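PDB 6W0P: kojibiose phosphorylase from Gut metagenome, which belongs to glycosyl hydrolase family 65, pairing an N-terminal beta-sandwich domain with a helical central catalytic domain and a small C-terminal domain. Local coordinates for residues A[310-315]-A[648-653]; A[3-8]-A[654-659]; A[117-122]-A[314-319]; A[14-19]-A[30-35]. All blocks are in the same frame, centred on the assembly; numbering follows the deposited sequence.

Contact 1: residues A[310-315]-A[648-653]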
# COMPACT_ATOMS: atom_id res chain seq x y z
N ASP A 310 -0.41 39.51 16.13
CA ASP A 310 0.60 39.17 15.09
C ASP A 310 1.99 39.47 15.65
O ASP A 310 2.93 38.76 15.30
CB ASP A 310 0.30 39.89 13.77
CG ASP A 310 -0.73 39.19 12.91
OD1 ASP A 310 -0.88 37.96 13.05
OD2 ASP A 310 -1.34 39.86 12.06
N GLN A 311 2.14 40.50 16.46
CA GLN A 311 3.47 40.84 17.03
C GLN A 311 3.92 39.65 17.90
O GLN A 311 5.08 39.24 17.77
CB GLN A 311 3.44 42.15 17.82
CG GLN A 311 4.77 42.43 18.51
CD GLN A 311 5.90 42.67 17.54
OE1 GLN A 311 6.19 43.82 17.21
NE2 GLN A 311 6.54 41.61 17.07
N GLN A 312 3.04 39.13 18.75
CA GLN A 312 3.36 37.95 19.60
C GLN A 312 3.66 36.77 18.68
O GLN A 312 4.68 36.11 18.89
CB GLN A 312 2.23 37.58 20.56
CG GLN A 312 2.53 36.35 21.40
CD GLN A 312 1.39 36.08 22.36
OE1 GLN A 312 0.22 36.06 21.96
NE2 GLN A 312 1.71 35.90 23.65
N GLY A 313 2.79 36.50 17.71
CA GLY A 313 2.93 35.34 16.81
C GLY A 313 4.28 35.36 16.11
O GLY A 313 5.06 34.36 16.25
N ILE A 314 4.58 36.43 15.37
CA ILE A 314 5.84 36.44 14.58
C ILE A 314 7.05 36.24 15.51
O ILE A 314 8.01 35.55 15.10
CB ILE A 314 6.00 37.70 13.71
CG1 ILE A 314 7.13 37.49 12.71
CG2 ILE A 314 6.22 38.97 14.53
CD1 ILE A 314 7.00 36.22 11.91
N ARG A 315 7.04 36.83 16.69
CA ARG A 315 8.22 36.73 17.58
C ARG A 315 8.26 35.31 18.15
O ARG A 315 9.36 34.73 18.25
CB ARG A 315 8.20 37.85 18.63
CG ARG A 315 9.57 38.04 19.24
CD ARG A 315 9.61 39.23 20.16
NE ARG A 315 9.87 40.45 19.43
CZ ARG A 315 9.12 41.54 19.45
NH1 ARG A 315 7.98 41.59 20.14
NH2 ARG A 315 9.51 42.59 18.74
N ALA A 648 -1.23 33.28 9.73
CA ALA A 648 0.12 32.71 9.49
C ALA A 648 0.95 32.67 10.78
O ALA A 648 1.67 31.70 10.94
CB ALA A 648 0.83 33.51 8.42
N THR A 649 0.88 33.69 11.66
CA THR A 649 1.72 33.78 12.88
C THR A 649 1.10 33.01 14.05
O THR A 649 1.81 32.89 15.09
CB THR A 649 1.99 35.22 13.32
OG1 THR A 649 0.81 35.77 13.91
CG2 THR A 649 2.46 36.10 12.18
N ARG A 650 -0.14 32.49 13.90
CA ARG A 650 -0.98 31.96 15.01
C ARG A 650 -1.30 30.46 14.84
O ARG A 650 -2.05 29.93 15.68
CB ARG A 650 -2.31 32.73 15.09
CG ARG A 650 -2.17 34.24 15.22
CD ARG A 650 -1.39 34.65 16.45
NE ARG A 650 -2.00 34.12 17.66
CZ ARG A 650 -1.69 34.50 18.89
NH1 ARG A 650 -0.77 35.44 19.08
NH2 ARG A 650 -2.31 33.93 19.92
N LEU A 651 -0.80 29.78 13.82
CA LEU A 651 -1.30 28.43 13.52
C LEU A 651 -1.13 27.54 14.76
O LEU A 651 -2.12 26.85 15.12
CB LEU A 651 -0.60 27.83 12.30
CG LEU A 651 -1.24 26.54 11.79
CD1 LEU A 651 -1.30 26.54 10.27
CD2 LEU A 651 -0.47 25.31 12.27
N ASP A 652 0.04 27.55 15.41
CA ASP A 652 0.29 26.75 16.65
C ASP A 652 -0.32 27.44 17.90
O ASP A 652 -1.01 26.75 18.68
CB ASP A 652 1.77 26.44 16.80
CG ASP A 652 2.20 25.43 15.75
OD1 ASP A 652 1.54 24.36 15.66
OD2 ASP A 652 3.13 25.73 15.00
N LEU A 653 -0.08 28.73 18.12
CA LEU A 653 -0.55 29.37 19.39
C LEU A 653 -2.06 29.14 19.57
O LEU A 653 -2.49 28.88 20.71
CB LEU A 653 -0.20 30.85 19.39
CG LEU A 653 1.28 31.18 19.50
CD1 LEU A 653 1.49 32.65 19.32
CD2 LEU A 653 1.86 30.76 20.84
O HOH W 1 -1.00 35.73 11.39
O HOH W 2 -2.16 35.03 22.51

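Contact 2: residues A[3-8]-A[654-659]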
# COMPACT_ATOMS: atom_id res chain seq x y z
N LYS A 3 -10.77 27.26 9.11
CA LYS A 3 -10.13 26.93 10.41
C LYS A 3 -10.33 28.10 11.38
O LYS A 3 -10.27 29.26 10.93
CB LYS A 3 -8.64 26.67 10.18
CG LYS A 3 -8.35 25.56 9.19
CD LYS A 3 -6.88 25.43 8.90
CE LYS A 3 -6.53 24.20 8.10
NZ LYS A 3 -5.08 24.23 7.77
N ILE A 4 -10.54 27.80 12.65
CA ILE A 4 -10.84 28.82 13.69
C ILE A 4 -9.77 28.80 14.79
O ILE A 4 -9.12 27.78 15.04
CB ILE A 4 -12.26 28.65 14.26
CG1 ILE A 4 -12.48 27.28 14.92
CG2 ILE A 4 -13.29 28.92 13.17
CD1 ILE A 4 -13.48 27.31 16.06
N PRO A 5 -9.55 29.96 15.44
CA PRO A 5 -8.68 30.05 16.60
C PRO A 5 -9.30 29.46 17.88
O PRO A 5 -10.46 29.64 18.10
CB PRO A 5 -8.48 31.57 16.78
CG PRO A 5 -9.76 32.19 16.21
CD PRO A 5 -10.16 31.26 15.08
N LYS A 6 -8.51 28.72 18.65
CA LYS A 6 -8.77 28.37 20.07
C LYS A 6 -7.80 29.19 20.91
O LYS A 6 -6.73 28.68 21.31
CB LYS A 6 -8.64 26.86 20.30
CG LYS A 6 -9.84 26.02 19.86
CD LYS A 6 -10.03 25.93 18.36
CE LYS A 6 -8.85 25.27 17.66
NZ LYS A 6 -9.04 25.19 16.19
N ARG A 7 -8.16 30.44 21.14
CA ARG A 7 -7.35 31.47 21.83
C ARG A 7 -7.49 31.25 23.34
O ARG A 7 -8.52 31.64 23.89
CB ARG A 7 -7.86 32.85 21.42
CG ARG A 7 -7.26 34.00 22.22
CD ARG A 7 -5.77 34.09 21.99
NE ARG A 7 -5.49 34.26 20.57
CZ ARG A 7 -5.41 35.42 19.91
NH1 ARG A 7 -5.55 36.58 20.55
NH2 ARG A 7 -5.16 35.42 18.61
N TYR A 8 -6.49 30.64 24.00
CA TYR A 8 -6.49 30.45 25.47
C TYR A 8 -5.25 31.08 26.10
O TYR A 8 -5.24 31.12 27.36
CB TYR A 8 -6.58 28.97 25.84
CG TYR A 8 -5.31 28.16 25.68
CD1 TYR A 8 -4.89 27.72 24.44
CD2 TYR A 8 -4.56 27.78 26.78
CE1 TYR A 8 -3.75 26.94 24.29
CE2 TYR A 8 -3.42 27.00 26.65
CZ TYR A 8 -3.01 26.58 25.39
OH TYR A 8 -1.88 25.81 25.25
N ASP A 654 -2.84 29.29 18.50
CA ASP A 654 -4.31 29.17 18.57
C ASP A 654 -4.76 27.86 17.90
O ASP A 654 -6.00 27.74 17.66
CB ASP A 654 -4.98 30.42 17.96
CG ASP A 654 -4.50 31.75 18.52
OD1 ASP A 654 -4.22 31.83 19.73
OD2 ASP A 654 -4.41 32.71 17.73
N ASP A 655 -3.84 26.96 17.54
CA ASP A 655 -4.13 25.53 17.18
C ASP A 655 -5.17 25.44 16.04
O ASP A 655 -6.18 24.69 16.21
CB ASP A 655 -4.61 24.78 18.44
CG ASP A 655 -4.64 23.25 18.37
OD1 ASP A 655 -4.09 22.65 17.39
OD2 ASP A 655 -5.21 22.63 19.32
N TYR A 656 -4.98 26.15 14.92
CA TYR A 656 -5.94 26.17 13.78
C TYR A 656 -6.10 24.78 13.14
O TYR A 656 -7.22 24.52 12.59
CB TYR A 656 -5.54 27.21 12.73
CG TYR A 656 -5.93 28.64 13.05
CD1 TYR A 656 -5.19 29.41 13.93
CD2 TYR A 656 -7.03 29.22 12.45
CE1 TYR A 656 -5.53 30.74 14.19
CE2 TYR A 656 -7.40 30.54 12.70
CZ TYR A 656 -6.64 31.30 13.58
OH TYR A 656 -7.01 32.58 13.85
N ASN A 657 -5.06 23.92 13.17
CA ASN A 657 -5.08 22.56 12.57
C ASN A 657 -5.64 21.52 13.56
O ASN A 657 -5.80 20.34 13.15
CB ASN A 657 -3.70 22.17 12.04
CG ASN A 657 -3.34 22.80 10.70
OD1 ASN A 657 -4.00 23.72 10.23
ND2 ASN A 657 -2.29 22.30 10.06
N ASN A 658 -5.85 21.90 14.83
CA ASN A 658 -6.37 21.03 15.91
C ASN A 658 -5.40 19.87 16.26
O ASN A 658 -5.82 18.98 16.98
CB ASN A 658 -7.78 20.51 15.61
CG ASN A 658 -8.83 21.61 15.69
OD1 ASN A 658 -8.92 22.33 16.68
ND2 ASN A 658 -9.60 21.77 14.63
N ASN A 659 -4.13 19.92 15.86
CA ASN A 659 -3.16 18.84 16.19
C ASN A 659 -1.84 19.44 16.73
O ASN A 659 -0.81 18.77 16.66
CB ASN A 659 -2.91 17.94 14.97
CG ASN A 659 -2.22 18.69 13.84
OD1 ASN A 659 -2.20 19.92 13.84
ND2 ASN A 659 -1.65 17.98 12.88
O HOH W 3 -9.69 24.86 13.05
O HOH W 4 -3.81 30.74 22.27

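Contact 3: residues A[117-122]-A[314-319]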
# COMPACT_ATOMS: atom_id res chain seq x y z
N LEU A 117 6.60 31.45 28.98
CA LEU A 117 7.80 31.28 28.13
C LEU A 117 8.28 32.70 27.81
O LEU A 117 7.49 33.48 27.26
CB LEU A 117 7.44 30.46 26.90
CG LEU A 117 8.52 30.38 25.81
CD1 LEU A 117 9.74 29.63 26.31
CD2 LEU A 117 8.00 29.72 24.55
N ASP A 118 9.49 33.05 28.21
CA ASP A 118 10.05 34.39 27.90
C ASP A 118 10.83 34.30 26.58
O ASP A 118 11.88 33.67 26.54
CB ASP A 118 10.91 34.91 29.05
CG ASP A 118 11.12 36.40 28.96
OD1 ASP A 118 11.33 36.88 27.82
OD2 ASP A 118 11.04 37.08 30.03
N LEU A 119 10.33 34.94 25.53
CA LEU A 119 10.93 34.82 24.18
C LEU A 119 12.29 35.53 24.11
O LEU A 119 12.99 35.31 23.12
CB LEU A 119 9.96 35.37 23.15
CG LEU A 119 8.57 34.73 23.09
CD1 LEU A 119 7.74 35.47 22.07
CD2 LEU A 119 8.64 33.23 22.74
N ARG A 120 12.72 36.26 25.15
CA ARG A 120 14.02 36.98 25.13
C ARG A 120 15.13 36.16 25.81
O ARG A 120 16.30 36.56 25.66
CB ARG A 120 13.89 38.35 25.79
CG ARG A 120 12.73 39.17 25.25
CD ARG A 120 12.30 40.24 26.22
NE ARG A 120 11.71 39.63 27.40
CZ ARG A 120 11.11 40.33 28.36
NH1 ARG A 120 11.01 41.64 28.26
NH2 ARG A 120 10.58 39.71 29.41
N SER A 121 14.79 35.08 26.52
CA SER A 121 15.75 34.30 27.35
C SER A 121 15.57 32.79 27.14
O SER A 121 16.54 32.04 27.32
CB SER A 121 15.62 34.66 28.81
OG SER A 121 14.38 34.24 29.35
N GLY A 122 14.39 32.35 26.75
CA GLY A 122 14.06 30.92 26.72
C GLY A 122 13.82 30.44 28.13
O GLY A 122 13.90 29.25 28.34
N ILE A 314 4.58 36.43 15.37
CA ILE A 314 5.84 36.44 14.58
C ILE A 314 7.05 36.24 15.51
O ILE A 314 8.01 35.55 15.10
CB ILE A 314 6.00 37.70 13.71
CG1 ILE A 314 7.13 37.49 12.71
CG2 ILE A 314 6.22 38.97 14.53
CD1 ILE A 314 7.00 36.22 11.91
N ARG A 315 7.04 36.83 16.69
CA ARG A 315 8.22 36.73 17.58
C ARG A 315 8.26 35.31 18.15
O ARG A 315 9.36 34.73 18.25
CB ARG A 315 8.20 37.85 18.63
CG ARG A 315 9.57 38.04 19.24
CD ARG A 315 9.61 39.23 20.16
NE ARG A 315 9.87 40.45 19.43
CZ ARG A 315 9.12 41.54 19.45
NH1 ARG A 315 7.98 41.59 20.14
NH2 ARG A 315 9.51 42.59 18.74
N TYR A 316 7.10 34.71 18.40
CA TYR A 316 7.05 33.29 18.80
C TYR A 316 7.69 32.45 17.69
O TYR A 316 8.53 31.57 18.01
CB TYR A 316 5.61 32.86 19.14
CG TYR A 316 5.52 31.40 19.48
CD1 TYR A 316 5.94 30.91 20.71
CD2 TYR A 316 5.08 30.49 18.54
CE1 TYR A 316 5.90 29.56 21.00
CE2 TYR A 316 5.00 29.14 18.83
CZ TYR A 316 5.43 28.67 20.05
OH TYR A 316 5.38 27.33 20.30
N CYS A 317 7.27 32.66 16.44
CA CYS A 317 7.77 31.92 15.24
C CYS A 317 9.30 32.08 15.12
O CYS A 317 9.99 31.07 14.98
CB CYS A 317 7.10 32.38 13.95
SG CYS A 317 5.34 31.92 13.86
N LEU A 318 9.82 33.30 15.21
CA LEU A 318 11.29 33.53 15.16
C LEU A 318 11.96 32.76 16.32
O LEU A 318 13.02 32.13 16.10
CB LEU A 318 11.60 35.03 15.20
CG LEU A 318 11.02 35.84 14.04
CD1 LEU A 318 11.59 37.25 14.02
CD2 LEU A 318 11.27 35.16 12.70
N PHE A 319 11.35 32.78 17.51
CA PHE A 319 11.90 32.10 18.70
C PHE A 319 12.09 30.61 18.40
O PHE A 319 13.19 30.08 18.68
CB PHE A 319 11.01 32.36 19.92
CG PHE A 319 11.46 31.61 21.15
CD1 PHE A 319 12.46 32.13 21.95
CD2 PHE A 319 10.92 30.38 21.46
CE1 PHE A 319 12.90 31.43 23.06
CE2 PHE A 319 11.34 29.70 22.59
CZ PHE A 319 12.33 30.21 23.38

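Contact 4: residues A[14-19]-A[30-35]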
# COMPACT_ATOMS: atom_id res chain seq x y z
N TYR A 14 6.59 39.80 24.07
CA TYR A 14 7.89 39.12 24.36
C TYR A 14 7.73 37.83 25.18
O TYR A 14 8.75 37.24 25.54
CB TYR A 14 8.87 40.07 25.06
CG TYR A 14 9.25 41.31 24.28
CD1 TYR A 14 10.17 41.25 23.23
CD2 TYR A 14 8.69 42.54 24.58
CE1 TYR A 14 10.52 42.38 22.51
CE2 TYR A 14 9.05 43.68 23.89
CZ TYR A 14 9.96 43.60 22.84
OH TYR A 14 10.27 44.73 22.15
N ARG A 15 6.50 37.40 25.47
CA ARG A 15 6.25 36.18 26.27
C ARG A 15 4.96 35.49 25.82
O ARG A 15 4.05 36.17 25.32
CB ARG A 15 6.15 36.53 27.76
CG ARG A 15 7.21 37.50 28.25
CD ARG A 15 7.28 37.50 29.76
NE ARG A 15 6.06 38.03 30.33
CZ ARG A 15 5.73 37.98 31.63
NH1 ARG A 15 6.55 37.45 32.52
NH2 ARG A 15 4.58 38.52 32.02
N ILE A 16 4.90 34.17 25.98
CA ILE A 16 3.66 33.38 25.92
C ILE A 16 3.29 33.14 27.37
O ILE A 16 4.19 32.69 28.17
CB ILE A 16 3.85 32.08 25.12
CG1 ILE A 16 4.61 32.28 23.80
CG2 ILE A 16 2.52 31.39 24.88
CD1 ILE A 16 3.97 33.31 22.87
N VAL A 17 2.06 33.47 27.75
CA VAL A 17 1.57 33.31 29.14
C VAL A 17 0.29 32.49 29.12
O VAL A 17 -0.64 32.84 28.34
CB VAL A 17 1.37 34.68 29.82
CG1 VAL A 17 0.84 34.52 31.25
CG2 VAL A 17 2.68 35.44 29.84
N GLU A 18 0.23 31.44 29.95
CA GLU A 18 -1.03 30.72 30.27
C GLU A 18 -1.48 31.17 31.66
O GLU A 18 -0.73 30.97 32.60
CB GLU A 18 -0.86 29.20 30.20
CG GLU A 18 -2.18 28.44 30.32
CD GLU A 18 -2.08 26.93 30.48
OE1 GLU A 18 -0.93 26.41 30.65
OE2 GLU A 18 -3.14 26.27 30.38
N ASN A 19 -2.62 31.84 31.75
CA ASN A 19 -3.25 32.31 33.01
C ASN A 19 -4.24 31.23 33.45
O ASN A 19 -5.23 31.03 32.73
CB ASN A 19 -4.00 33.64 32.83
CG ASN A 19 -3.14 34.88 33.02
OD1 ASN A 19 -1.94 34.79 33.27
ND2 ASN A 19 -3.75 36.05 32.90
N GLU A 30 2.24 21.85 26.31
CA GLU A 30 3.49 21.05 26.19
C GLU A 30 4.19 21.38 24.86
O GLU A 30 5.44 21.53 24.86
CB GLU A 30 3.20 19.55 26.24
CG GLU A 30 2.82 19.01 27.61
CD GLU A 30 2.62 17.50 27.67
OE1 GLU A 30 2.51 16.86 26.59
OE2 GLU A 30 2.56 16.95 28.79
N SER A 31 3.45 21.44 23.75
CA SER A 31 4.05 21.63 22.41
C SER A 31 4.54 23.08 22.27
O SER A 31 5.72 23.31 21.97
CB SER A 31 3.06 21.26 21.33
OG SER A 31 2.72 19.88 21.38
N ILE A 32 3.67 24.02 22.59
CA ILE A 32 3.86 25.48 22.35
C ILE A 32 5.03 25.98 23.18
O ILE A 32 5.85 26.77 22.66
CB ILE A 32 2.56 26.25 22.67
CG1 ILE A 32 1.50 25.95 21.60
CG2 ILE A 32 2.84 27.74 22.83
CD1 ILE A 32 0.15 26.58 21.87
N PHE A 33 5.10 25.53 24.43
CA PHE A 33 6.07 26.05 25.42
C PHE A 33 7.37 25.25 25.36
O PHE A 33 8.19 25.41 26.26
CB PHE A 33 5.45 26.03 26.82
CG PHE A 33 4.43 27.10 27.07
CD1 PHE A 33 3.14 26.98 26.58
CD2 PHE A 33 4.74 28.21 27.84
CE1 PHE A 33 2.18 27.96 26.84
CE2 PHE A 33 3.79 29.20 28.06
CZ PHE A 33 2.50 29.05 27.60
N SER A 34 7.55 24.40 24.34
CA SER A 34 8.75 23.55 24.16
C SER A 34 10.01 24.43 24.12
O SER A 34 9.98 25.51 23.47
CB SER A 34 8.68 22.71 22.90
OG SER A 34 7.64 21.74 22.98
N LEU A 35 11.08 23.96 24.77
CA LEU A 35 12.43 24.55 24.63
C LEU A 35 13.24 23.68 23.66
O LEU A 35 12.94 22.47 23.53
CB LEU A 35 13.11 24.62 26.00
CG LEU A 35 12.42 25.47 27.06
CD1 LEU A 35 13.22 25.46 28.35
CD2 LEU A 35 12.24 26.88 26.56

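Contact 1: residues A[310-315]-A[648-653]
Helix 308-324 meets the 648-653 loop backbone to backbone at Gly313 and Thr649, whose CA atoms are 4.4 Å apart. Gly313 carries no side chain, so the loop settles directly on the helix, and Gly313 CA lies 3.2 Å from Thr649 O. Thr649 points its side chain at the helix, with CB 3.5 Å from Ile314 N. Its hydroxyl, held between the backbone N and the carbonyl carbon (chi1 74°), donates to Asp310 OD1 at 2.9 Å, meeting that oxygen on its anti side and somewhat out of the carboxylate plane. A water bridges Asp310 OD1 and Thr649 N, while Asp310 OD2 is taken by Trp700. The contact thus fastens the loop after helix 638-645, part of the central catalytic domain, to the first turns of helix 308-324. Two residues further along the helix, Gln312 OE1 receives NH1 of the bent Arg650 chain at 3.1 Å, nearly straight at 170° and close to the guanidinium plane. Arg650 NE forms a salt bridge to Asp654, and NH1 also bonds Ser309 O; the amide nitrogen of Gln312 serves Arg15 O and Glu10 O. Leu653 CD1 lies over one face of the guanidinium, toward its rim, and packs 4.0 Å from Gly313 CA.

Contact 2: residues A[3-8]-A[654-659]
The Tyr656 ring carries the backbone of the N-terminal arm on one face, where Ile4 O and Pro5 N both sit toward the rim, while Lys3 O lies in the ring plane at its edge. Pro5 CB comes 3.4 Å from the phenol oxygen, Tyr656 OH, and Phe647, from earlier in the same loop, stacks on the ring. The second flat pair is Arg7 and Asp654, with guanidinium and carboxylate planes 28° apart. Arg7 grips side-on in a salt bridge: NE reaches Asp654 OD1 at 2.9 Å from above the carboxylate plane, and NH2 meets OD2 on its syn side. Arg7 NE and Arg650 NH2 lie close with like charge, which the Asp654 carboxylate they share probably offsets. Here residues 3-8, a loop ahead of strand 10-11, run against a type I beta turn, Asp655 to Asn658, in the catalytic-domain loop before helix 666-680. Lys6 N donates almost straight to Asp654 O (2.9 Å). The Lys6 chain is bent at chi2 and chi3, and its NZ meets three oxygens: Ile4 O at 2.8 Å, and Asp655 O and Asn658 OD1, each at 2.9 Å. Asp655 O also accepts the turn's own bond from Asn658 N, and the two donors arrive from opposite faces of its carbonyl plane. Lys3 instead stays extended, passing Tyr656 O to give NZ to Asn657 OD1 at 2.7 Å.

Contact 3: residues A[117-122]-A[314-319]
The carbonyl oxygen of Asp118, 4.3 Å from Phe319 CE1, is gripped by two backbone donors, Ser121 N and Gly122 N, the latter at 2.8 Å. They fold the chain into a tight reversal against the Phe319 ring. Leu119, at the bend, carries most of the contact on its side. Its CD2 methyl sits over the ring face in a CH-pi contact, 4.0 Å from the centroid of Phe319 and 27° off the ring normal, while CD1 lies 3.8 Å from Tyr316 N, on the helix backbone. Gly122 CA fills a place at the ring edge, 3.8 Å from Phe319 CZ, and Leu119 O approaches Phe319 CD1 while accepting a hydrogen bond from Tyr297. The reversal is the hairpin connection between antiparallel strands 109-118 and 123-132 of the large N-terminal sheet, and it rests on helix 308-324, most of which belongs to the catalytic-domain family region. Phe319 CG stands anti to the backbone N (chi1 176°), which sets it on the side of the bend, and Phe293 meets the ring from helix 282-300. Two residues before Leu119, Leu117 CD2 bridges Phe319 CE2 (3.9 Å) and the edge of the Tyr316 ring. Tyr316 gives its hydroxyl to Ile32 O. On the other side of the strand Asp118 begins an Asx turn, its OD1 accepting from Arg120 N as well as NE, while Arg120 NH2 takes OD2 at 2.7 Å in a salt bridge.

Contact 4: residues A[14-19]-A[30-35]
Phe33 pushes the far end of its ring against Ile16, where CZ meets the CG2 methyl at 3.6 Å and CE2 comes 3.5 Å from Ile16 O. The ring thus follows the strand backbone as well as the branch: Val17 C lies at its edge, near the ring plane, and Glu18 N approaches CZ at 4.0 Å. Phe33 is the first residue to leave helical geometry after helix 26-32, and its CG, anti to the carbonyl carbon (chi1 -74°), starts the ring on its way to the strand. Ile16 CG2 is anti to its own backbone N, which turns that methyl to the ring, while the longer branch leads away toward Gln312 and Tyr316 on helix 308-324. A second, lighter touch joins Ile16 CG2 to Ile32 CG2 at 4.2 Å, methyl to methyl.

Strand 15-19 belongs to the large antiparallel sheet of the N-terminal domain, where it pairs with strand 109-118, and the short helix 26-32, the next element in the chain, ends beside it. Phe33 also touches Leu117 of that neighbouring strand, so its ring spans two adjacent strands. Glu18 adds its CB, 4.3 Å from Phe33 CZ, but sends its carboxylate elsewhere, to a salt bridge with Arg115 and a hydrogen bond with His22.

Between the two segments the buried contact therefore rests on van der Waals contacts, with no polar bond: it holds by the fit of one ring against the Ile16 methyl and the strand backbone, with Ile32 touching that methyl, and hydrophobic burial is probably its main source of stability, while the Glu18 carboxylate is satisfied by Arg115 and His22.

How the contacts relate
Contacts 1, 3 and 4 cluster with centres 9 to 12 Å apart; contact 2 lies 12 Å from contact 1 but about 19 Å from contact 3, which it does not touch. Contacts 1 and 3 share helix 308-324, one using its start and the other the following turns, so the helix is held between the 648-653 loop and the N-terminal hairpin bend. Contacts 3 and 4 reach the same sheet through neighbouring strands 109-118 and 15-19. Along the chain, contact 4 closes before contacts 1 and 3 open, and contact 2 encloses all three. Contact 3 joins the N-terminal sheet to helix 308-324, contact 2 brings the N-terminal arm to the catalytic-domain loop, and contact 4 is internal to the N-terminal region.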